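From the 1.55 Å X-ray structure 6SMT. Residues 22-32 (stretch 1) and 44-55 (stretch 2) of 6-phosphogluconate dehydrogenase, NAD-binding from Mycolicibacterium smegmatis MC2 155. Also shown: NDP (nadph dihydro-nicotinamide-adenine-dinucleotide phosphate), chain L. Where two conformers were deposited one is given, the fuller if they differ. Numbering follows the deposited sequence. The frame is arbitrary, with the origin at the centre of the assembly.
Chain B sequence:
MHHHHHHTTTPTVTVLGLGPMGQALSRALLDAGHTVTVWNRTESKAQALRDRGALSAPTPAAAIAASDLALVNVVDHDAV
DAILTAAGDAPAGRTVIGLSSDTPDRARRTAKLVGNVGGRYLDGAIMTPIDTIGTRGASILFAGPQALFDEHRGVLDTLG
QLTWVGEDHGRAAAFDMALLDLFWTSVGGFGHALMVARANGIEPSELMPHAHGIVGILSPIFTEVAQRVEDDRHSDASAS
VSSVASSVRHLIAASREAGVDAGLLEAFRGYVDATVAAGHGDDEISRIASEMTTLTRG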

ATOM      1  N   GLY B  22      16.360 -18.829  -0.274  1.00 14.09           N
ATOM      2  CA  GLY B  22      16.723 -20.236  -0.246  1.00 14.22           C
ATOM      3  C   GLY B  22      17.461 -20.567   1.019  1.00 14.48           C
ATOM      4  O   GLY B  22      17.309 -21.678   1.578  1.00 15.19           O
ATOM      5  N   GLN B  23      18.282 -19.652   1.504  1.00 14.87           N
ATOM      6  CA  GLN B  23      18.943 -19.868   2.833  1.00 15.65           C
ATOM      7  C   GLN B  23      17.872 -19.955   3.909  1.00 14.76           C
ATOM      8  O   GLN B  23      17.987 -20.814   4.805  1.00 14.84           O
ATOM      9  N   ALA B  24      16.876 -19.081   3.930  1.00 13.99           N
ATOM     10  CA  ALA B  24      15.807 -19.102   4.942  1.00 14.41           C
ATOM     11  C   ALA B  24      15.027 -20.415   4.893  1.00 13.67           C
ATOM     12  O   ALA B  24      14.735 -21.011   5.915  1.00 14.72           O
ATOM     13  N   LEU B  25      14.675 -20.865   3.692  1.00 13.60           N
ATOM     14  CA  LEU B  25      13.961 -22.155   3.538  1.00 13.23           C
ATOM     15  C   LEU B  25      14.824 -23.263   4.161  1.00 13.91           C
ATOM     16  O   LEU B  25      14.304 -24.080   4.889  1.00 14.67           O
ATOM     17  N   SER B  26      16.083 -23.300   3.749  1.00 14.25           N
ATOM     18  CA  SER B  26      17.007 -24.368   4.203  1.00 14.10           C
ATOM     19  C   SER B  26      17.175 -24.338   5.713  1.00 15.68           C
ATOM     20  O   SER B  26      17.100 -25.413   6.346  1.00 16.43           O
ATOM     21  N   ARG B  27      17.301 -23.161   6.310  1.00 15.13           N
ATOM     22  CA  ARG B  27      17.405 -23.078   7.787  1.00 16.05           C
ATOM     23  C   ARG B  27      16.145 -23.582   8.427  1.00 16.65           C
ATOM     24  O   ARG B  27      16.183 -24.288   9.443  1.00 16.86           O
ATOM     25  N   ALA B  28      14.976 -23.238   7.914  1.00 14.84           N
ATOM     26  CA  ALA B  28      13.731 -23.678   8.561  1.00 14.50           C
ATOM     27  C   ALA B  28      13.626 -25.202   8.461  1.00 15.56           C
ATOM     28  O   ALA B  28      13.103 -25.839   9.445  1.00 17.21           O
ATOM     29  N   LEU B  29      13.958 -25.815   7.327  1.00 14.69           N
ATOM     30  CA  LEU B  29      13.841 -27.260   7.142  1.00 15.31           C
ATOM     31  C   LEU B  29      14.876 -27.932   8.064  1.00 16.13           C
ATOM     32  O   LEU B  29      14.508 -28.967   8.693  1.00 17.10           O
ATOM     33  N   LEU B  30      16.058 -27.354   8.198  1.00 14.82           N
ATOM     34  CA  LEU B  30      17.050 -27.965   9.124  1.00 15.96           C
ATOM     35  C   LEU B  30      16.576 -27.829  10.552  1.00 17.82           C
ATOM     36  O   LEU B  30      16.756 -28.811  11.368  1.00 17.45           O
ATOM     37  N   ASP B  31      16.020 -26.693  10.904  1.00 17.41           N
ATOM     38  CA  ASP B  31      15.583 -26.495  12.293  1.00 18.11           C
ATOM     39  C   ASP B  31      14.465 -27.466  12.617  1.00 19.21           C
ATOM     40  O   ASP B  31      14.417 -27.837  13.844  1.00 23.75           O
ATOM     41  N   ALA B  32      13.681 -27.967  11.666  1.00 18.55           N
ATOM     42  CA  ALA B  32      12.540 -28.916  11.816  1.00 19.74           C
ATOM     43  C   ALA B  32      13.064 -30.351  11.960  1.00 21.97           C
ATOM     44  O   ALA B  32      12.224 -31.289  12.069  1.00 24.10           O
ATOM     45  N   SER B  44      29.932 -21.679  -2.989  1.00 28.16           N
ATOM     46  CA  SER B  44      30.396 -21.078  -1.717  1.00 29.42           C
ATOM     47  C   SER B  44      29.246 -20.697  -0.772  1.00 28.46           C
ATOM     48  O   SER B  44      29.395 -20.744   0.486  1.00 30.83           O
ATOM     49  N   LYS B  45      28.077 -20.452  -1.334  1.00 26.04           N
ATOM     50  CA  LYS B  45      26.885 -20.077  -0.542  1.00 25.08           C
ATOM     51  C   LYS B  45      26.362 -21.238   0.281  1.00 26.16           C
ATOM     52  O   LYS B  45      25.524 -20.979   1.153  1.00 26.08           O
ATOM     53  N   ALA B  46      26.787 -22.489   0.047  1.00 24.87           N
ATOM     54  CA  ALA B  46      26.322 -23.643   0.830  1.00 24.65           C
ATOM     55  C   ALA B  46      27.052 -23.769   2.175  1.00 26.25           C
ATOM     56  O   ALA B  46      26.551 -24.494   3.037  1.00 24.64           O
ATOM     57  N   GLN B  47      28.185 -23.100   2.395  1.00 28.17           N
ATOM     58  CA  GLN B  47      29.038 -23.452   3.586  1.00 28.51           C
ATOM     59  C   GLN B  47      28.284 -23.203   4.888  1.00 27.21           C
ATOM     60  O   GLN B  47      28.309 -24.077   5.796  1.00 25.20           O
ATOM     61  N   ALA B  48      27.605 -22.076   5.051  1.00 26.07           N
ATOM     62  CA  ALA B  48      26.997 -21.786   6.354  1.00 26.22           C
ATOM     63  C   ALA B  48      25.870 -22.818   6.608  1.00 24.70           C
ATOM     64  O   ALA B  48      25.652 -23.185   7.760  1.00 25.71           O
ATOM     65  N   LEU B  49      25.180 -23.289   5.593  1.00 20.80           N
ATOM     66  CA  LEU B  49      24.154 -24.314   5.808  1.00 20.72           C
ATOM     67  C   LEU B  49      24.770 -25.681   6.121  1.00 20.11           C
ATOM     68  O   LEU B  49      24.142 -26.429   6.875  1.00 18.99           O
ATOM     69  N   ARG B  50      25.900 -25.995   5.529  1.00 21.21           N
ATOM     70  CA  ARG B  50      26.600 -27.274   5.893  1.00 22.17           C
ATOM     71  C   ARG B  50      26.943 -27.270   7.384  1.00 22.29           C
ATOM     72  O   ARG B  50      26.709 -28.267   8.070  1.00 21.14           O
ATOM     73  N   ASP B  51      27.384 -26.143   7.914  1.00 21.78           N
ATOM     74  CA  ASP B  51      27.651 -26.019   9.361  1.00 22.55           C
ATOM     75  C   ASP B  51      26.417 -26.231  10.220  1.00 21.85           C
ATOM     76  O   ASP B  51      26.540 -26.716  11.363  1.00 24.31           O
ATOM     77  N   ARG B  52      25.241 -25.894   9.694  0.62 19.12           N
ATOM     78  CA  ARG B  52      23.961 -26.067  10.413  0.62 18.53           C
ATOM     79  C   ARG B  52      23.429 -27.493  10.235  0.62 18.27           C
ATOM     80  O   ARG B  52      22.380 -27.747  10.797  0.62 19.62           O
ATOM     81  N   GLY B  53      24.045 -28.305   9.407  1.00 18.53           N
ATOM     82  CA  GLY B  53      23.629 -29.699   9.204  1.00 19.86           C
ATOM     83  C   GLY B  53      23.222 -30.089   7.848  1.00 18.76           C
ATOM     84  O   GLY B  53      22.886 -31.241   7.638  1.00 19.46           O
ATOM     85  N   ALA B  54      23.240 -29.160   6.884  1.00 18.64           N
ATOM     86  CA  ALA B  54      22.884 -29.525   5.494  1.00 18.52           C
ATOM     87  C   ALA B  54      23.975 -30.353   4.848  1.00 19.70           C
ATOM     88  O   ALA B  54      25.203 -30.149   5.178  1.00 21.64           O
ATOM     89  N   LEU B  55      23.546 -31.254   3.992  1.00 21.23           N
ATOM     90  CA  LEU B  55      24.409 -31.918   3.009  1.00 23.77           C
ATOM     91  C   LEU B  55      24.504 -31.057   1.778  1.00 24.33           C
ATOM     92  O   LEU B  55      23.518 -30.397   1.440  1.00 24.14           O
TER

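Two nearly parallel helical segments meet here through a small leucine-centred contact, with one hydrogen bond from a side chain to a backbone carbonyl near its N-terminal end and a water-assisted salt bridge near its C-terminal end. The axes of helix 22-31 and helix 47-51 run in the same direction within 7° and approach to 10.6 Å, and the two stretches together bury 460 Å². The register is given by the nearest CA pairs: Arg 27 CA lies 7.1 Å from Leu 49 CA, and Leu 30 CA lies 6.8 Å from Gly 53 CA.

Leu 49 is the knob of the interface. Its CA-to-CB bond points toward stretch 1, and with chi1 m and chi2 t the side chain enters a hole formed by Gln 23, Ser 26, Arg 27 and Leu 30. Its CD1 is 3.7 Å from Ser 26 CB and 3.5 Å from Gln 23 OE1, while its CD2 is 3.9 Å from Arg 27 CG. Ser 26 also points toward the partner, yet its hydroxyl turns back along its own helix: with chi1 m, Ser 26 OG donates to Gly 22 O at 2.9 Å, and OG still lies 3.8 Å from Leu 49 CD1.

Leu 30, likewise m and t and pointing toward stretch 2, packs against Leu 49 and the turn at Gly 53. Leu 30 CD1 is 4.3 Å from Leu 49 CD2, 3.9 Å from Arg 52 CB and 4.1 Å from Ala 54 CB; Leu 30 CD2 rests 3.6 Å from Gly 53 C. Gly 53 closes a Schellman motif, with phi 120° and the bonds Gly 53 N to Arg 50 O (3.0 Å) and Ala 54 N to Leu 49 O (2.9 Å). A CB at these angles would jam against the preceding carbonyl oxygen, and its ideal position lies 3.7 Å from Leu 30 CD2.

The CA-to-CB bond of Gln 23 points sideways, but chi1 m and a chi2 of -94°, between wells, bring its amide nearer the partner. Gln 23 NE2 donates to Lys 45 O at 3.0 Å with an angle of 165°, close to linear. The CA-to-CB bond of Lys 45 is also sideways, but its end leads away: chi1 m followed by three t angles extends the chain to the cofactor, where Lys 45 NZ donates to NDP O3X, a phosphate oxygen, at 2.6 Å.

At the other end Arg 52 points toward stretch 1 with chi1 m, chi2 t and chi3 p; two conformers were deposited, and this describes the one given. Arg 27 CD covers one face of its guanidinium, and Asp 31 OD1 lies at the edge, near the plane. The direct bond, Arg 52 NH2 to Asp 31 OD1, is weak at 3.4 Å and 150°, but it belongs to a salt bridge that water 1 reinforces. That water accepts from Arg 52 NE at 2.7 Å and donates to Asp 31 OD1 at 2.7 Å.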

ATOM      1  CB  GLN B  23      19.881 -18.723   3.169  1.00 18.28           C
ATOM      2  CG  GLN B  23      20.976 -18.532   2.153  1.00 21.19           C
ATOM      3  CD  GLN B  23      22.277 -19.204   2.399  1.00 22.38           C
ATOM      4  OE1 GLN B  23      22.554 -19.637   3.545  1.00 22.53           O
ATOM      5  NE2 GLN B  23      23.067 -19.345   1.333  1.00 25.40           N
ATOM      6  CB  ALA B  24      14.917 -17.887   4.739  1.00 15.46           C
ATOM      7  CB  LEU B  25      13.643 -22.419   2.083  1.00 13.36           C
ATOM      8  CG  LEU B  25      12.636 -21.502   1.390  1.00 13.80           C
ATOM      9  CD1 LEU B  25      12.636 -21.776  -0.093  1.00 14.92           C
ATOM     10  CD2 LEU B  25      11.246 -21.670   1.941  1.00 14.45           C
ATOM     11  CB  SER B  26      18.332 -24.199   3.533  1.00 14.80           C
ATOM     12  OG  SER B  26      18.283 -24.331   2.131  1.00 15.31           O
ATOM     13  CB  ARG B  27      17.665 -21.659   8.278  1.00 17.48           C
ATOM     14  CG  ARG B  27      19.060 -21.158   7.956  1.00 18.54           C
ATOM     15  CD  ARG B  27      19.307 -19.823   8.690  1.00 20.72           C
ATOM     16  NE  ARG B  27      18.341 -18.739   8.449  1.00 22.32           N
ATOM     17  CZ  ARG B  27      18.422 -17.868   7.427  1.00 21.53           C
ATOM     18  NH1 ARG B  27      19.366 -18.003   6.522  1.00 22.50           N
ATOM     19  NH2 ARG B  27      17.465 -16.996   7.263  1.00 21.69           N
ATOM     20  CB  ALA B  28      12.534 -23.002   7.915  1.00 15.48           C
ATOM     21  CB  LEU B  29      14.085 -27.622   5.690  1.00 15.25           C
ATOM     22  CG  LEU B  29      13.014 -27.095   4.732  1.00 15.66           C
ATOM     23  CD1 LEU B  29      13.561 -27.130   3.324  1.00 16.71           C
ATOM     24  CD2 LEU B  29      11.695 -27.855   4.914  1.00 17.49           C
ATOM     25  CB  LEU B  30      18.400 -27.286   8.954  1.00 16.36           C
ATOM     26  CG  LEU B  30      19.188 -27.641   7.716  1.00 16.62           C
ATOM     27  CD1 LEU B  30      20.322 -26.612   7.547  1.00 18.96           C
ATOM     28  CD2 LEU B  30      19.773 -29.036   7.811  1.00 17.58           C
ATOM     29  CB  ASP B  31      15.078 -25.078  12.458  1.00 20.30           C
ATOM     30  CG  ASP B  31      16.082 -24.001  12.459  1.00 21.97           C
ATOM     31  OD1 ASP B  31      17.311 -24.268  12.540  1.00 25.19           O
ATOM     32  OD2 ASP B  31      15.635 -22.784  12.412  1.00 23.57           O
ATOM     33  CB  ALA B  32      11.555 -28.822  10.681  1.00 21.49           C
ATOM     34  CB  SER B  44      31.260 -19.884  -2.000  1.00 31.33           C
ATOM     35  OG  SER B  44      30.536 -18.795  -2.552  1.00 36.13           O
ATOM     36  CB  LYS B  45      25.835 -19.445  -1.459  1.00 23.08           C
ATOM     37  CG  LYS B  45      26.334 -18.174  -2.137  1.00 25.18           C
ATOM     38  CD  LYS B  45      25.246 -17.400  -2.816  1.00 24.91           C
ATOM     39  CE  LYS B  45      25.816 -16.350  -3.749  1.00 25.35           C
ATOM     40  NZ  LYS B  45      24.743 -15.606  -4.469  1.00 25.52           N
ATOM     41  CB  ALA B  46      26.417 -24.897   0.015  1.00 24.95           C
ATOM     42  CB  GLN B  47      30.346 -22.670   3.603  1.00 32.89           C
ATOM     43  CG  GLN B  47      31.202 -23.004   4.842  1.00 36.04           C
ATOM     44  CD  GLN B  47      31.499 -24.486   4.941  1.00 41.91           C
ATOM     45  OE1 GLN B  47      31.913 -25.119   3.964  1.00 50.92           O
ATOM     46  NE2 GLN B  47      31.261 -25.078   6.114  1.00 46.05           N
ATOM     47  CB  ALA B  48      26.446 -20.385   6.371  1.00 29.42           C
ATOM     48  CB  LEU B  49      23.268 -24.395   4.554  1.00 20.06           C
ATOM     49  CG  LEU B  49      22.447 -23.108   4.393  1.00 20.85           C
ATOM     50  CD1 LEU B  49      21.778 -23.043   3.028  1.00 21.65           C
ATOM     51  CD2 LEU B  49      21.377 -23.016   5.452  1.00 20.70           C
ATOM     52  CB  ARG B  50      27.876 -27.465   5.055  1.00 26.80           C
ATOM     53  CG  ARG B  50      27.596 -27.901   3.625  1.00 28.78           C
ATOM     54  CD  ARG B  50      28.725 -28.740   2.978  1.00 36.72           C
ATOM     55  NE  ARG B  50      29.807 -27.793   2.839  1.00 39.09           N
ATOM     56  CZ  ARG B  50      30.079 -27.061   1.757  1.00 44.15           C
ATOM     57  NH1 ARG B  50      29.432 -27.211   0.612  1.00 45.70           N
ATOM     58  NH2 ARG B  50      31.079 -26.200   1.821  1.00 48.73           N
ATOM     59  CB  ASP B  51      28.267 -24.689   9.669  1.00 25.38           C
ATOM     60  CG  ASP B  51      29.639 -24.449   9.019  1.00 28.84           C
ATOM     61  OD1 ASP B  51      30.310 -25.433   8.438  1.00 29.84           O
ATOM     62  OD2 ASP B  51      30.010 -23.269   9.084  1.00 30.08           O
ATOM     63  CB  ARG B  52      22.939 -25.017   9.941  0.62 19.30           C
ATOM     64  CG  ARG B  52      23.412 -23.596  10.205  0.62 20.34           C
ATOM     65  CD  ARG B  52      22.433 -22.479   9.841  0.62 21.61           C
ATOM     66  NE  ARG B  52      21.220 -22.541  10.651  0.62 23.29           N
ATOM     67  CZ  ARG B  52      20.972 -21.787  11.727  0.62 22.89           C
ATOM     68  NH1 ARG B  52      21.882 -20.933  12.148  0.62 25.28           N
ATOM     69  NH2 ARG B  52      19.823 -21.926  12.372  0.62 22.64           N
ATOM     70  CB  ALA B  54      22.648 -28.290   4.653  1.00 18.75           C
ATOM     71  CB  LEU B  55      23.790 -33.265   2.616  1.00 24.71           C
ATOM     72  CG  LEU B  55      23.496 -34.190   3.784  1.00 28.26           C
ATOM     73  CD1 LEU B  55      22.662 -35.414   3.370  1.00 28.34           C
ATOM     74  CD2 LEU B  55      24.836 -34.656   4.333  1.00 31.62           C
TER
HETATM   75  PA  NDP L 301      16.812 -13.892  -6.160  1.00 15.55           P
HETATM   76  O1A NDP L 301      15.423 -13.719  -6.702  1.00 16.18           O
HETATM   77  O2A NDP L 301      17.766 -12.739  -6.150  1.00 17.89           O
HETATM   78  O5B NDP L 301      17.471 -15.145  -6.876  1.00 17.08           O
HETATM   79  C5B NDP L 301      18.821 -15.472  -6.499  1.00 18.22           C
HETATM   80  C4B NDP L 301      19.012 -16.958  -6.667  1.00 15.71           C
HETATM   81  O4B NDP L 301      18.782 -17.357  -8.049  1.00 15.83           O
HETATM   82  C3B NDP L 301      20.460 -17.388  -6.356  1.00 15.67           C
HETATM   83  O3B NDP L 301      20.493 -18.698  -5.822  1.00 16.56           O
HETATM   84  C2B NDP L 301      21.077 -17.352  -7.737  1.00 16.66           C
HETATM   85  O2B NDP L 301      22.246 -18.133  -7.963  1.00 17.41           O
HETATM   86  C1B NDP L 301      19.950 -18.014  -8.505  1.00 16.62           C
HETATM   87  N9A NDP L 301      20.031 -17.859  -9.953  1.00 18.53           N
HETATM   88  C8A NDP L 301      19.864 -16.714 -10.699  1.00 18.71           C
HETATM   89  N7A NDP L 301      19.983 -16.928 -11.988  1.00 20.93           N
HETATM   90  C5A NDP L 301      20.256 -18.281 -12.110  1.00 21.13           C
HETATM   91  C6A NDP L 301      20.539 -19.131 -13.210  1.00 22.93           C
HETATM   92  N6A NDP L 301      20.484 -18.745 -14.481  1.00 28.10           N
HETATM   93  N1A NDP L 301      20.795 -20.428 -12.937  1.00 23.66           N
HETATM   94  C2A NDP L 301      20.803 -20.856 -11.671  1.00 22.47           C
HETATM   95  N3A NDP L 301      20.579 -20.146 -10.560  1.00 21.29           N
HETATM   96  C4A NDP L 301      20.332 -18.862 -10.847  1.00 19.14           C
HETATM   97  O3  NDP L 301      16.828 -14.440  -4.653  1.00 16.89           O
HETATM   98  PN  NDP L 301      15.873 -14.586  -3.429  1.00 14.94           P
HETATM   99  O1N NDP L 301      16.438 -15.621  -2.563  1.00 15.19           O
HETATM  100  O2N NDP L 301      15.630 -13.242  -2.841  1.00 15.13           O
HETATM  101  O5D NDP L 301      14.455 -15.038  -4.038  1.00 13.61           O
HETATM  102  C5D NDP L 301      14.297 -16.318  -4.640  1.00 14.31           C
HETATM  103  C4D NDP L 301      12.876 -16.382  -5.143  1.00 14.32           C
HETATM  104  O4D NDP L 301      11.997 -16.296  -3.992  1.00 13.72           O
HETATM  105  C3D NDP L 301      12.447 -15.278  -6.119  1.00 13.44           C
HETATM  106  O3D NDP L 301      11.649 -15.768  -7.189  1.00 14.46           O
HETATM  107  C2D NDP L 301      11.629 -14.355  -5.234  1.00 13.44           C
HETATM  108  O2D NDP L 301      10.636 -13.582  -5.902  1.00 14.27           O
HETATM  109  C1D NDP L 301      11.014 -15.284  -4.220  1.00 13.14           C
HETATM  110  N1N NDP L 301      10.716 -14.647  -2.923  1.00 13.61           N
HETATM  111  C2N NDP L 301      11.694 -13.976  -2.238  1.00 13.52           C
HETATM  112  C3N NDP L 301      11.428 -13.310  -1.090  1.00 13.23           C
HETATM  113  C7N NDP L 301      12.463 -12.570  -0.340  1.00 15.26           C
HETATM  114  O7N NDP L 301      12.068 -11.958   0.678  1.00 16.88           O
HETATM  115  N7N NDP L 301      13.736 -12.578  -0.699  1.00 13.95           N
HETATM  116  C4N NDP L 301      10.076 -13.264  -0.569  1.00 14.64           C
HETATM  117  C5N NDP L 301       9.092 -14.041  -1.295  1.00 14.54           C
HETATM  118  C6N NDP L 301       9.409 -14.715  -2.378  1.00 13.53           C
HETATM  119  P2B NDP L 301      23.664 -17.481  -7.505  1.00 20.06           P
HETATM  120  O1X NDP L 301      24.706 -18.409  -8.200  1.00 21.17           O
HETATM  121  O2X NDP L 301      23.706 -16.074  -8.096  1.00 21.25           O
HETATM  122  O3X NDP L 301      23.768 -17.446  -6.033  1.00 19.90           O
HETATM  123  O   HOH W   1      19.358 -24.464  10.793  1.00 28.11           O